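Probable ribosomal RNA small subunit methyltransferase (PDB 3DMH) transfers a methyl group from S-adenosylmethionine to the N2 atom of a guanosine in the 16S RNA of the small ribosomal subunit. Local coordinates at residues R20-K24 against R80-S85; H35-Q39 against W58-P62; E70-R76 against Q88-P94; H201-V206 against A266-S270. All coordinates share one frame; numbering follows the deposited sequence.

Contact 1 of 4, residues R20-K24 against R80-S85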
loop_
_atom_site.group_PDB
_atom_site.type_symbol
_atom_site.label_atom_id
_atom_site.label_comp_id
_atom_site.label_asym_id
_atom_site.label_seq_id
_atom_site.Cartn_x
_atom_site.Cartn_y
_atom_site.Cartn_z
ATOM N N ARG A 20 13.679 6.698 -20.322
ATOM C CA ARG A 20 13.347 5.385 -19.792
ATOM C C ARG A 20 12.691 5.552 -18.438
ATOM O O ARG A 20 12.822 6.584 -17.796
ATOM C CB ARG A 20 14.605 4.517 -19.687
ATOM C CG ARG A 20 15.565 4.968 -18.578
ATOM C CD ARG A 20 16.876 4.192 -18.567
ATOM N NE ARG A 20 17.680 4.652 -17.410
ATOM C CZ ARG A 20 18.637 3.928 -16.821
ATOM N NH1 ARG A 20 18.948 2.705 -17.238
ATOM N NH2 ARG A 20 19.286 4.443 -15.756
ATOM N N LEU A 21 11.964 4.523 -18.018
ATOM C CA LEU A 21 11.300 4.554 -16.738
ATOM C C LEU A 21 11.370 3.166 -16.141
ATOM O O LEU A 21 11.045 2.188 -16.818
ATOM C CB LEU A 21 9.838 4.957 -16.952
ATOM C CG LEU A 21 9.054 5.349 -15.716
ATOM C CD1 LEU A 21 9.527 6.706 -15.161
ATOM C CD2 LEU A 21 7.578 5.393 -16.063
ATOM N N PHE A 22 11.837 3.068 -14.897
ATOM C CA PHE A 22 11.891 1.765 -14.233
ATOM C C PHE A 22 10.545 1.354 -13.680
ATOM O O PHE A 22 9.832 2.161 -13.070
ATOM C CB PHE A 22 12.901 1.775 -13.083
ATOM C CG PHE A 22 14.349 1.775 -13.556
ATOM C CD1 PHE A 22 15.054 0.582 -13.632
ATOM C CD2 PHE A 22 15.002 2.968 -13.927
ATOM C CE1 PHE A 22 16.378 0.553 -14.024
ATOM C CE2 PHE A 22 16.338 2.936 -14.355
ATOM C CZ PHE A 22 17.020 1.719 -14.391
ATOM N N ILE A 23 10.251 0.074 -13.852
ATOM C CA ILE A 23 9.058 -0.529 -13.260
ATOM C C ILE A 23 9.472 -1.806 -12.529
ATOM O O ILE A 23 10.571 -2.329 -12.730
ATOM C CB ILE A 23 7.961 -0.814 -14.327
ATOM C CG1 ILE A 23 8.393 -1.945 -15.256
ATOM C CG2 ILE A 23 7.582 0.513 -15.084
ATOM C CD1 ILE A 23 7.283 -2.425 -16.184
ATOM N N LYS A 24 8.581 -2.342 -11.705
ATOM C CA LYS A 24 8.861 -3.636 -11.075
ATOM C C LYS A 24 7.529 -4.258 -10.682
ATOM O O LYS A 24 6.523 -3.535 -10.542
ATOM C CB LYS A 24 9.771 -3.503 -9.827
ATOM C CG LYS A 24 9.056 -2.893 -8.618
ATOM C CD LYS A 24 9.906 -2.903 -7.337
ATOM C CE LYS A 24 10.344 -4.296 -6.935
ATOM N NZ LYS A 24 9.202 -5.193 -6.510
ATOM N N ARG A 80 11.151 2.827 -4.956
ATOM C CA ARG A 80 12.353 2.172 -5.519
ATOM C C ARG A 80 12.446 2.479 -7.018
ATOM O O ARG A 80 13.536 2.783 -7.542
ATOM C CB ARG A 80 12.302 0.659 -5.345
ATOM C CG ARG A 80 12.408 0.175 -3.920
ATOM C CD ARG A 80 11.995 -1.306 -3.828
ATOM N NE ARG A 80 13.126 -2.206 -4.007
ATOM C CZ ARG A 80 13.086 -3.548 -3.941
ATOM N NH1 ARG A 80 11.941 -4.219 -3.692
ATOM N NH2 ARG A 80 14.224 -4.241 -4.124
ATOM N N CYS A 81 11.296 2.391 -7.691
ATOM C CA CYS A 81 11.257 2.688 -9.136
ATOM C C CYS A 81 11.557 4.146 -9.448
ATOM O O CYS A 81 12.379 4.411 -10.301
ATOM C CB CYS A 81 9.912 2.313 -9.722
ATOM S SG CYS A 81 9.584 0.523 -9.677
ATOM N N LEU A 82 10.878 5.082 -8.771
ATOM C CA LEU A 82 11.118 6.505 -9.025
ATOM C C LEU A 82 12.607 6.914 -8.887
ATOM O O LEU A 82 13.149 7.630 -9.701
ATOM C CB LEU A 82 10.257 7.333 -8.060
ATOM C CG LEU A 82 8.767 7.176 -8.335
ATOM C CD1 LEU A 82 7.941 7.735 -7.167
ATOM C CD2 LEU A 82 8.356 7.904 -9.635
ATOM N N THR A 83 13.190 6.592 -7.755
ATOM C CA THR A 83 14.582 6.761 -7.442
ATOM C C THR A 83 15.498 6.161 -8.527
ATOM O O THR A 83 16.424 6.826 -8.990
ATOM C CB THR A 83 14.899 6.215 -6.038
ATOM O OG1 THR A 83 14.057 6.910 -5.112
ATOM C CG2 THR A 83 16.339 6.491 -5.693
ATOM N N ALA A 84 15.222 4.910 -8.925
ATOM C CA ALA A 84 16.011 4.287 -10.011
ATOM C C ALA A 84 15.940 5.102 -11.293
ATOM O O ALA A 84 16.912 5.174 -12.053
ATOM C CB ALA A 84 15.585 2.837 -10.268
ATOM N N SER A 85 14.757 5.676 -11.546
ATOM C CA SER A 85 14.516 6.510 -12.717
ATOM C C SER A 85 15.101 7.930 -12.620
ATOM O O SER A 85 14.954 8.711 -13.565
ATOM C CB SER A 85 13.014 6.615 -12.951
ATOM O OG SER A 85 12.435 5.345 -13.238
HETATM O O HOH W 1 18.222 6.629 -13.971
HETATM O O HOH W 2 12.749 8.776 -16.182
HETATM O O HOH W 3 10.033 4.827 -12.204
#
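Phe22 and Cys81 bring together strand 20-23 and helix 80-84, whose axes run nearly antiparallel at 154° and approach to 7.1 Å. One direct hydrogen bond crosses the contact, from a strand amide to a serine side chain: Phe22 N donates to Ser85 OG over 2.9 Å, almost straight at 167°. The same hydroxyl donates to water 3, which in turn donates to Phe22 O, so the serine holds both backbone polar atoms of Phe22, N directly and O through water. The phenylalanine ring is held from two directions. Ala84 CB lies over one face, 3.9 Å from the ring centroid, as a CH-pi contact, while Ser85 OG sits at the edge. The Arg20 guanidinium lies against the ring's rim, with Phe22 CE2 over the middle of its face, and water 1 carries Arg20 NH2 on to Ala84 O.

Strand 20-23 belongs to the two-stranded hairpin formed with strand 12-16, and this contact lays it on the helix of a beta-alpha-beta unit in the N-terminal Rossmann-like sheet. At its far end, Cys81 SG meets Lys24 CG at 3.6 Å. Bends at chi3 and chi4 curl the lysine until CE lies over one face of the Arg80 guanidinium, 3.6 Å from NH1. Lys24 NZ and Arg80 NH1 lie 4.0 Å apart, and both form salt bridges with OD2 of the S-adenosylmethionine-binding Asp288, which would offset their like charges. Lys24 NZ also bonds to Tyr8 O, and its charge makes a cation-pi contact with the Tyr8 ring.

Contact 2 of 4, residues H35-Q39 against W58-P62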
loop_
_atom_site.group_PDB
_atom_site.type_symbol
_atom_site.label_atom_id
_atom_site.label_comp_id
_atom_site.label_asym_id
_atom_site.label_seq_id
_atom_site.Cartn_x
_atom_site.Cartn_y
_atom_site.Cartn_z
ATOM N N HIS A 35 -3.313 6.661 -15.270
ATOM C CA HIS A 35 -1.997 7.277 -15.419
ATOM C C HIS A 35 -1.637 7.515 -16.900
ATOM O O HIS A 35 -1.017 8.526 -17.237
ATOM C CB HIS A 35 -0.900 6.458 -14.708
ATOM C CG HIS A 35 -1.084 6.317 -13.221
ATOM N ND1 HIS A 35 -0.356 7.053 -12.309
ATOM C CD2 HIS A 35 -1.884 5.504 -12.488
ATOM C CE1 HIS A 35 -0.709 6.711 -11.084
ATOM N NE2 HIS A 35 -1.627 5.768 -11.160
ATOM N N ASP A 36 -2.042 6.602 -17.791
ATOM C CA ASP A 36 -1.764 6.757 -19.228
ATOM C C ASP A 36 -2.459 7.986 -19.809
ATOM O O ASP A 36 -1.890 8.698 -20.621
ATOM C CB ASP A 36 -2.186 5.514 -20.031
ATOM C CG ASP A 36 -1.221 4.356 -19.862
ATOM O OD1 ASP A 36 -0.135 4.578 -19.282
ATOM O OD2 ASP A 36 -1.553 3.228 -20.285
ATOM N N LEU A 37 -3.682 8.231 -19.366
ATOM C CA LEU A 37 -4.427 9.380 -19.885
ATOM C C LEU A 37 -3.798 10.670 -19.358
ATOM O O LEU A 37 -3.687 11.655 -20.092
ATOM C CB LEU A 37 -5.905 9.291 -19.534
ATOM C CG LEU A 37 -6.841 10.186 -20.364
ATOM C CD1 LEU A 37 -6.779 9.814 -21.847
ATOM C CD2 LEU A 37 -8.243 10.038 -19.834
ATOM N N LEU A 38 -3.374 10.669 -18.093
ATOM C CA LEU A 38 -2.602 11.811 -17.587
ATOM C C LEU A 38 -1.366 12.116 -18.422
ATOM O O LEU A 38 -1.096 13.275 -18.745
ATOM C CB LEU A 38 -2.139 11.556 -16.153
ATOM C CG LEU A 38 -3.058 11.948 -15.020
ATOM C CD1 LEU A 38 -2.412 11.473 -13.730
ATOM C CD2 LEU A 38 -3.289 13.484 -14.988
ATOM N N GLN A 39 -0.581 11.085 -18.738
ATOM C CA GLN A 39 0.682 11.301 -19.428
ATOM C C GLN A 39 0.433 11.940 -20.804
ATOM O O GLN A 39 1.240 12.741 -21.279
ATOM C CB GLN A 39 1.476 9.988 -19.543
ATOM C CG GLN A 39 2.882 10.133 -20.135
ATOM C CD GLN A 39 2.921 10.179 -21.674
ATOM O OE1 GLN A 39 3.883 10.681 -22.260
ATOM N NE2 GLN A 39 1.877 9.669 -22.323
ATOM N N TRP A 58 4.809 7.742 -14.456
ATOM C CA TRP A 58 4.434 7.963 -15.860
ATOM C C TRP A 58 3.487 9.138 -16.073
ATOM O O TRP A 58 3.661 9.918 -16.996
ATOM C CB TRP A 58 3.841 6.679 -16.422
ATOM C CG TRP A 58 3.466 6.712 -17.892
ATOM C CD1 TRP A 58 2.239 6.438 -18.415
ATOM C CD2 TRP A 58 4.332 6.977 -19.017
ATOM N NE1 TRP A 58 2.269 6.529 -19.787
ATOM C CE2 TRP A 58 3.537 6.854 -20.187
ATOM C CE3 TRP A 58 5.688 7.312 -19.148
ATOM C CZ2 TRP A 58 4.048 7.058 -21.471
ATOM C CZ3 TRP A 58 6.197 7.519 -20.429
ATOM C CH2 TRP A 58 5.373 7.389 -21.577
ATOM N N GLY A 59 2.496 9.267 -15.195
ATOM C CA GLY A 59 1.458 10.291 -15.372
ATOM C C GLY A 59 1.961 11.727 -15.429
ATOM O O GLY A 59 1.452 12.531 -16.233
ATOM N N SER A 60 2.953 12.062 -14.604
ATOM C CA SER A 60 3.458 13.427 -14.570
ATOM C C SER A 60 4.810 13.540 -15.264
ATOM O O SER A 60 5.414 14.603 -15.257
ATOM C CB SER A 60 3.571 13.939 -13.124
ATOM O OG SER A 60 4.401 13.091 -12.344
ATOM N N LEU A 61 5.256 12.450 -15.906
ATOM C CA LEU A 61 6.596 12.466 -16.538
ATOM C C LEU A 61 6.811 13.585 -17.568
ATOM O O LEU A 61 7.929 14.098 -17.678
ATOM C CB LEU A 61 6.958 11.113 -17.141
ATOM C CG LEU A 61 8.449 10.884 -17.442
ATOM C CD1 LEU A 61 9.309 10.977 -16.184
ATOM C CD2 LEU A 61 8.608 9.508 -18.055
ATOM N N PRO A 62 5.763 13.962 -18.325
ATOM C CA PRO A 62 5.972 15.063 -19.292
ATOM C C PRO A 62 6.455 16.374 -18.674
ATOM O O PRO A 62 7.021 17.214 -19.387
ATOM C CB PRO A 62 4.586 15.233 -19.943
ATOM C CG PRO A 62 3.985 13.855 -19.856
ATOM C CD PRO A 62 4.415 13.370 -18.471
HETATM O O HOH W 4 0.217 7.429 -21.894
#
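Gln39 lies flat on the indole of Trp58, its amide plane only 13° from the ring plane. The methylene comes first: Gln39 CG stands over the six-membered ring, 3.6 Å from its centroid, in a CH-pi contact. The amide then continues across the same face, with Gln39 CD 3.3 Å from Trp58 CZ2. Gln39 reaches this position with CG anti to its backbone N (chi1 -174°), and the bend at chi2 (-82°) folds the amide back along the ring. Asp36 approaches differently, standing at the pyrrole edge with its carboxylate almost perpendicular to the indole. Water 4 links the helix to the indole: it accepts from Gln39 NE2 and Trp58 NE1 and donates to the backbone carbonyl Asp36 O.

The backbones come closest at Gly59. Its CA makes a C-H...O contact with His35 O at 3.6 Å, and Gly59 O receives a similar contact from Gln39 CA at 3.5 Å. A beta carbon at Gly59 would probably come tight against Leu38 CD1. Pro62 CG packs against Gln39 O at 3.3 Å.

Further out, a type I turn from Trp58 to Leu61 fixes the loop, and Ser60 OG ties it to Asp51 OD2. His16 of the hairpin meets the Trp58 ring, while Leu38 packs on side chains of strands 102-108, 133-140 and 168-174. A loop after strand 48-51, packed on a preceding helix, is consistent in its place with the glycine-rich loop after the first strand of Rossmann-like methyltransferases.

Contact 3 of 4, residues E70-R76 against Q88-P94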
loop_
_atom_site.group_PDB
_atom_site.type_symbol
_atom_site.label_atom_id
_atom_site.label_comp_id
_atom_site.label_asym_id
_atom_site.label_seq_id
_atom_site.Cartn_x
_atom_site.Cartn_y
_atom_site.Cartn_z
ATOM N N GLU A 70 8.099 17.650 -7.706
ATOM C CA GLU A 70 8.233 16.860 -6.481
ATOM C C GLU A 70 7.137 15.794 -6.508
ATOM O O GLU A 70 6.093 15.973 -7.139
ATOM C CB GLU A 70 8.100 17.775 -5.262
ATOM C CG GLU A 70 8.163 17.074 -3.893
ATOM C CD GLU A 70 9.483 16.363 -3.634
ATOM O OE1 GLU A 70 10.302 16.943 -2.880
ATOM O OE2 GLU A 70 9.712 15.251 -4.171
ATOM N N ARG A 71 7.389 14.670 -5.852
ATOM C CA ARG A 71 6.457 13.530 -5.875
ATOM C C ARG A 71 6.356 12.997 -4.473
ATOM O O ARG A 71 7.391 12.755 -3.854
ATOM C CB ARG A 71 6.990 12.426 -6.794
ATOM C CG ARG A 71 7.212 12.880 -8.227
ATOM C CD ARG A 71 8.011 11.817 -9.016
ATOM N NE ARG A 71 8.148 12.289 -10.400
ATOM C CZ ARG A 71 9.031 13.206 -10.796
ATOM N NH1 ARG A 71 9.934 13.733 -9.949
ATOM N NH2 ARG A 71 9.021 13.599 -12.058
ATOM N N LEU A 72 5.135 12.827 -3.975
ATOM C CA LEU A 72 4.941 12.214 -2.645
ATOM C C LEU A 72 4.332 10.842 -2.835
ATOM O O LEU A 72 3.241 10.729 -3.396
ATOM C CB LEU A 72 4.016 13.092 -1.772
ATOM C CG LEU A 72 4.476 14.557 -1.624
ATOM C CD1 LEU A 72 3.586 15.222 -0.584
ATOM C CD2 LEU A 72 5.929 14.716 -1.233
ATOM N N GLU A 73 4.999 9.808 -2.319
ATOM C CA GLU A 73 4.555 8.460 -2.596
ATOM C C GLU A 73 4.605 7.595 -1.338
ATOM O O GLU A 73 5.562 7.657 -0.548
ATOM C CB GLU A 73 5.422 7.881 -3.698
ATOM C CG GLU A 73 5.155 6.411 -4.057
ATOM C CD GLU A 73 3.716 6.162 -4.450
ATOM O OE1 GLU A 73 3.263 6.706 -5.473
ATOM O OE2 GLU A 73 2.986 5.416 -3.753
ATOM N N THR A 74 3.538 6.816 -1.153
ATOM C CA THR A 74 3.407 5.959 0.018
ATOM C C THR A 74 3.941 4.541 -0.166
ATOM O O THR A 74 4.248 3.867 0.823
ATOM C CB THR A 74 1.928 5.835 0.467
ATOM O OG1 THR A 74 1.153 5.430 -0.670
ATOM C CG2 THR A 74 1.387 7.183 0.924
ATOM N N SER A 75 4.030 4.083 -1.425
ATOM C CA SER A 75 4.470 2.718 -1.694
ATOM C C SER A 75 5.971 2.626 -1.788
ATOM O O SER A 75 6.605 3.300 -2.605
ATOM C CB SER A 75 3.836 2.234 -2.998
ATOM O OG SER A 75 4.530 1.093 -3.542
ATOM N N ARG A 76 6.538 1.741 -0.983
ATOM C CA ARG A 76 7.979 1.526 -1.032
ATOM C C ARG A 76 8.413 1.030 -2.410
ATOM O O ARG A 76 9.396 1.523 -2.957
ATOM C CB ARG A 76 8.447 0.571 0.079
ATOM C CG ARG A 76 9.902 0.798 0.398
ATOM C CD ARG A 76 10.045 1.966 1.407
ATOM N NE ARG A 76 11.436 2.324 1.617
ATOM C CZ ARG A 76 11.867 3.028 2.661
ATOM N NH1 ARG A 76 11.005 3.478 3.590
ATOM N NH2 ARG A 76 13.182 3.281 2.772
ATOM N N GLN A 88 12.873 12.795 -8.545
ATOM C CA GLN A 88 12.769 13.232 -7.143
ATOM C C GLN A 88 11.460 12.694 -6.596
ATOM O O GLN A 88 10.411 12.845 -7.225
ATOM C CB GLN A 88 12.785 14.755 -7.080
ATOM C CG GLN A 88 12.855 15.286 -5.652
ATOM C CD GLN A 88 12.871 16.781 -5.596
ATOM O OE1 GLN A 88 11.872 17.403 -5.243
ATOM N NE2 GLN A 88 14.006 17.380 -5.947
ATOM N N ALA A 89 11.535 12.087 -5.416
ATOM C CA ALA A 89 10.356 11.522 -4.800
ATOM C C ALA A 89 10.627 11.382 -3.332
ATOM O O ALA A 89 11.756 11.082 -2.922
ATOM C CB ALA A 89 10.016 10.186 -5.406
ATOM N N ARG A 90 9.596 11.614 -2.535
ATOM C CA ARG A 90 9.727 11.441 -1.089
ATOM C C ARG A 90 8.770 10.395 -0.597
ATOM O O ARG A 90 7.657 10.291 -1.094
ATOM C CB ARG A 90 9.371 12.739 -0.355
ATOM C CG ARG A 90 10.071 13.981 -0.859
ATOM C CD ARG A 90 11.556 13.854 -0.826
ATOM N NE ARG A 90 12.176 15.101 -1.283
ATOM C CZ ARG A 90 13.484 15.320 -1.344
ATOM N NH1 ARG A 90 14.350 14.370 -1.030
ATOM N NH2 ARG A 90 13.934 16.495 -1.764
ATOM N N LEU A 91 9.194 9.687 0.441
ATOM C CA LEU A 91 8.345 8.768 1.173
ATOM C C LEU A 91 7.419 9.644 2.022
ATOM O O LEU A 91 7.822 10.175 3.060
ATOM C CB LEU A 91 9.241 7.900 2.055
ATOM C CG LEU A 91 10.210 6.993 1.288
ATOM C CD1 LEU A 91 11.391 6.694 2.210
ATOM C CD2 LEU A 91 9.505 5.718 0.811
ATOM N N ALA A 92 6.180 9.790 1.565
ATOM C CA ALA A 92 5.316 10.807 2.163
ATOM C C ALA A 92 3.857 10.561 1.878
ATOM O O ALA A 92 3.505 10.047 0.830
ATOM C CB ALA A 92 5.718 12.180 1.674
ATOM N N LEU A 93 3.022 10.909 2.853
ATOM C CA LEU A 93 1.595 10.918 2.654
ATOM C C LEU A 93 1.197 12.153 1.850
ATOM O O LEU A 93 1.862 13.194 1.922
ATOM C CB LEU A 93 0.906 10.987 4.014
ATOM C CG LEU A 93 1.314 9.884 4.994
ATOM C CD1 LEU A 93 0.858 10.262 6.396
ATOM C CD2 LEU A 93 0.718 8.552 4.578
ATOM N N PRO A 94 0.080 12.066 1.100
ATOM C CA PRO A 94 -0.312 13.197 0.267
ATOM C C PRO A 94 -0.505 14.458 1.092
ATOM O O PRO A 94 -0.107 15.552 0.663
ATOM C CB PRO A 94 -1.647 12.742 -0.349
ATOM C CG PRO A 94 -1.618 11.255 -0.299
ATOM C CD PRO A 94 -0.780 10.877 0.903
HETATM O O HOH W 5 1.441 10.173 -1.279
#
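Glu70 and Arg90 cross at about a right angle, their carboxylate and guanidinium planes 53° apart, and Arg90 NE reaches Glu70 OE1 at 3.1 Å in a salt bridge. Glu70 CG stands anti to the backbone N (chi1 178°), and the bend at chi2 turns the carboxylate toward Arg90. The donor comes on the syn side but 26° out of the carboxylate plane. Glu70 OE2 takes Arg71 N on its anti lone pair, so the carboxylate is held at both oxygens. Exchanging Glu70 for alanine would probably leave the Arg90 guanidinium without its negative mate and more free to turn. Arg71 stretches out instead: NH1 meets Gln88 O edge-on at 2.9 Å, in the carbonyl plane on a lone pair, while NH2 bridges to Glu64.

Further along runs a short parallel ladder, Arg90 N to Arg71 O and Glu73 N to Arg90 O, that adds edge strand 90-91 to strand 68-73. Helix 76-84 links them, making a beta-alpha-beta unit of the N-terminal Rossmann-like sheet. On the face of Leu72 and Arg90, Leu72 CD2 packs on Ala92 CB at 3.9 Å. At the helix start, N-capped by Ser75, Arg76 swings its guanidinium over Leu91 CD1.

Contact 4 of 4, residues H201-V206 against A266-S270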
loop_
_atom_site.group_PDB
_atom_site.type_symbol
_atom_site.label_atom_id
_atom_site.label_comp_id
_atom_site.label_asym_id
_atom_site.label_seq_id
_atom_site.Cartn_x
_atom_site.Cartn_y
_atom_site.Cartn_z
ATOM N N HIS A 201 -5.359 1.627 15.679
ATOM C CA HIS A 201 -5.344 3.015 15.241
ATOM C C HIS A 201 -4.895 3.000 13.811
ATOM O O HIS A 201 -3.944 2.304 13.468
ATOM C CB HIS A 201 -4.343 3.824 16.048
ATOM C CG HIS A 201 -4.805 4.124 17.436
ATOM N ND1 HIS A 201 -4.776 3.195 18.458
ATOM C CD2 HIS A 201 -5.346 5.245 17.964
ATOM C CE1 HIS A 201 -5.260 3.743 19.560
ATOM N NE2 HIS A 201 -5.615 4.984 19.287
ATOM N N HIS A 202 -5.588 3.753 12.978
ATOM C CA HIS A 202 -5.180 3.815 11.578
ATOM C C HIS A 202 -5.581 5.078 10.849
ATOM O O HIS A 202 -6.551 5.770 11.204
ATOM C CB HIS A 202 -5.653 2.568 10.821
ATOM C CG HIS A 202 -7.137 2.416 10.777
ATOM N ND1 HIS A 202 -7.937 3.196 9.969
ATOM C CD2 HIS A 202 -7.968 1.580 11.443
ATOM C CE1 HIS A 202 -9.198 2.843 10.137
ATOM N NE2 HIS A 202 -9.245 1.869 11.028
ATOM N N LEU A 203 -4.781 5.369 9.823
ATOM C CA LEU A 203 -5.042 6.440 8.881
ATOM C C LEU A 203 -5.960 5.934 7.764
ATOM O O LEU A 203 -6.284 4.728 7.714
ATOM C CB LEU A 203 -3.713 6.949 8.303
ATOM C CG LEU A 203 -2.801 7.684 9.289
ATOM C CD1 LEU A 203 -1.384 7.743 8.706
ATOM C CD2 LEU A 203 -3.301 9.089 9.543
ATOM N N PRO A 204 -6.411 6.846 6.874
ATOM C CA PRO A 204 -7.270 6.385 5.789
ATOM C C PRO A 204 -6.558 5.455 4.810
ATOM O O PRO A 204 -5.332 5.541 4.635
ATOM C CB PRO A 204 -7.649 7.681 5.053
ATOM C CG PRO A 204 -7.401 8.791 6.013
ATOM C CD PRO A 204 -6.235 8.315 6.855
ATOM N N GLY A 205 -7.341 4.556 4.215
ATOM C CA GLY A 205 -6.888 3.773 3.060
ATOM C C GLY A 205 -6.344 2.399 3.401
ATOM O O GLY A 205 -6.055 1.578 2.501
ATOM N N VAL A 206 -6.164 2.138 4.691
ATOM C CA VAL A 206 -5.613 0.851 5.132
ATOM C C VAL A 206 -6.569 -0.291 4.815
ATOM O O VAL A 206 -7.800 -0.079 4.668
ATOM C CB VAL A 206 -5.286 0.850 6.654
ATOM C CG1 VAL A 206 -4.308 1.961 6.982
ATOM C CG2 VAL A 206 -6.578 0.978 7.477
ATOM N N ALA A 266 1.108 4.705 4.920
ATOM C CA ALA A 266 -0.028 5.009 5.826
ATOM C C ALA A 266 -0.235 3.841 6.800
ATOM O O ALA A 266 -0.506 4.033 7.990
ATOM C CB ALA A 266 -1.288 5.298 5.018
ATOM N N SER A 267 -0.086 2.618 6.296
ATOM C CA SER A 267 -0.235 1.426 7.100
ATOM C C SER A 267 0.899 1.265 8.110
ATOM O O SER A 267 0.660 0.897 9.265
ATOM C CB SER A 267 -0.344 0.191 6.201
ATOM O OG SER A 267 -1.586 0.233 5.493
ATOM N N VAL A 268 2.132 1.568 7.699
ATOM C CA VAL A 268 3.273 1.524 8.618
ATOM C C VAL A 268 3.032 2.465 9.803
ATOM O O VAL A 268 3.221 2.085 10.972
ATOM C CB VAL A 268 4.569 1.934 7.909
ATOM C CG1 VAL A 268 5.725 2.113 8.902
ATOM C CG2 VAL A 268 4.928 0.898 6.868
ATOM N N LEU A 269 2.611 3.692 9.509
ATOM C CA LEU A 269 2.366 4.683 10.578
ATOM C C LEU A 269 1.228 4.244 11.481
ATOM O O LEU A 269 1.255 4.466 12.695
ATOM C CB LEU A 269 2.046 6.056 9.997
ATOM C CG LEU A 269 3.206 6.674 9.194
ATOM C CD1 LEU A 269 2.744 7.912 8.441
ATOM C CD2 LEU A 269 4.395 7.023 10.095
ATOM N N SER A 270 0.229 3.608 10.877
ATOM C CA SER A 270 -0.892 3.044 11.643
ATOM C C SER A 270 -0.439 1.977 12.629
ATOM O O SER A 270 -0.800 2.031 13.815
ATOM C CB SER A 270 -1.947 2.480 10.702
ATOM O OG SER A 270 -2.464 3.505 9.867
#
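Leu203 N donates to Ser270 OG across the contact, 3.0 Å long and close to straight at 166°. Ser270 turns its OG back along its own helix (chi1 -61°), where it donates to Ala266 O at 2.8 Å. That carbonyl also accepts the helical bond from Ser270 N, and the two donors arrive on opposite faces of its plane. The hydroxyl therefore accepts from the chain just after the strand and donates to the helix. In the strand segment, His202 ND1 donates to Leu203 O from above the carbonyl plane, and NE2 accepts from Gly210 N, so the imidazole is held at both nitrogens.

Apolar contacts flank these bonds. Leu203 CD1 rests on Leu269 CB at 4.0 Å, and Leu203 CB faces Ala266 CB at 4.4 Å. Val206 CG1 leans on two hydroxyls, Ser267 OG at 3.6 Å and Ser270 OG at 3.8 Å, while Ser267 OG itself bonds to Asp264. A type II turn from Leu203 to Val206 brings both apolar side chains onto the helix; Gly205 takes the turn position with positive phi (96°), which calls for glycine.

A valine in place of Ser270 would probably leave Leu203 N without its acceptor in a buried setting, and the helix untied from the segment after the strand. Helix 265-277 follows strand 257-262, where Glu262 binds S-adenosylmethionine. The chain leaving strand 196-202 is thus held to the helix by a hydroxyl that uses both its donor and acceptor capacity, one helix turn from Ser267, whose side chain lies about 4 Å from the bound cofactor.

From the N terminus, hairpin strand 19-23 meets helix 76-84 in contact 1, closing a long loop. Contact 2, joining helix 33-41 to the loop after strand 48-51, is nested inside it, and Leu21 touches Trp58 and Leu61 of that inner contact. Contact 3 opens within the loop of contact 1 but ends beyond it, so the two cross; Leu82 of the shared helix packs on Arg71, Glu73 and Ala89. These three lie in the N-terminal half and tie its hairpin, helices and sheet edge together. Contact 4 follows in series in the C-terminal methyltransferase domain, yet it touches contact 3, where Leu93 packs against Leu203, Ala266 and Leu269, so that the segment after edge strand 90-91 meets helix 265-277.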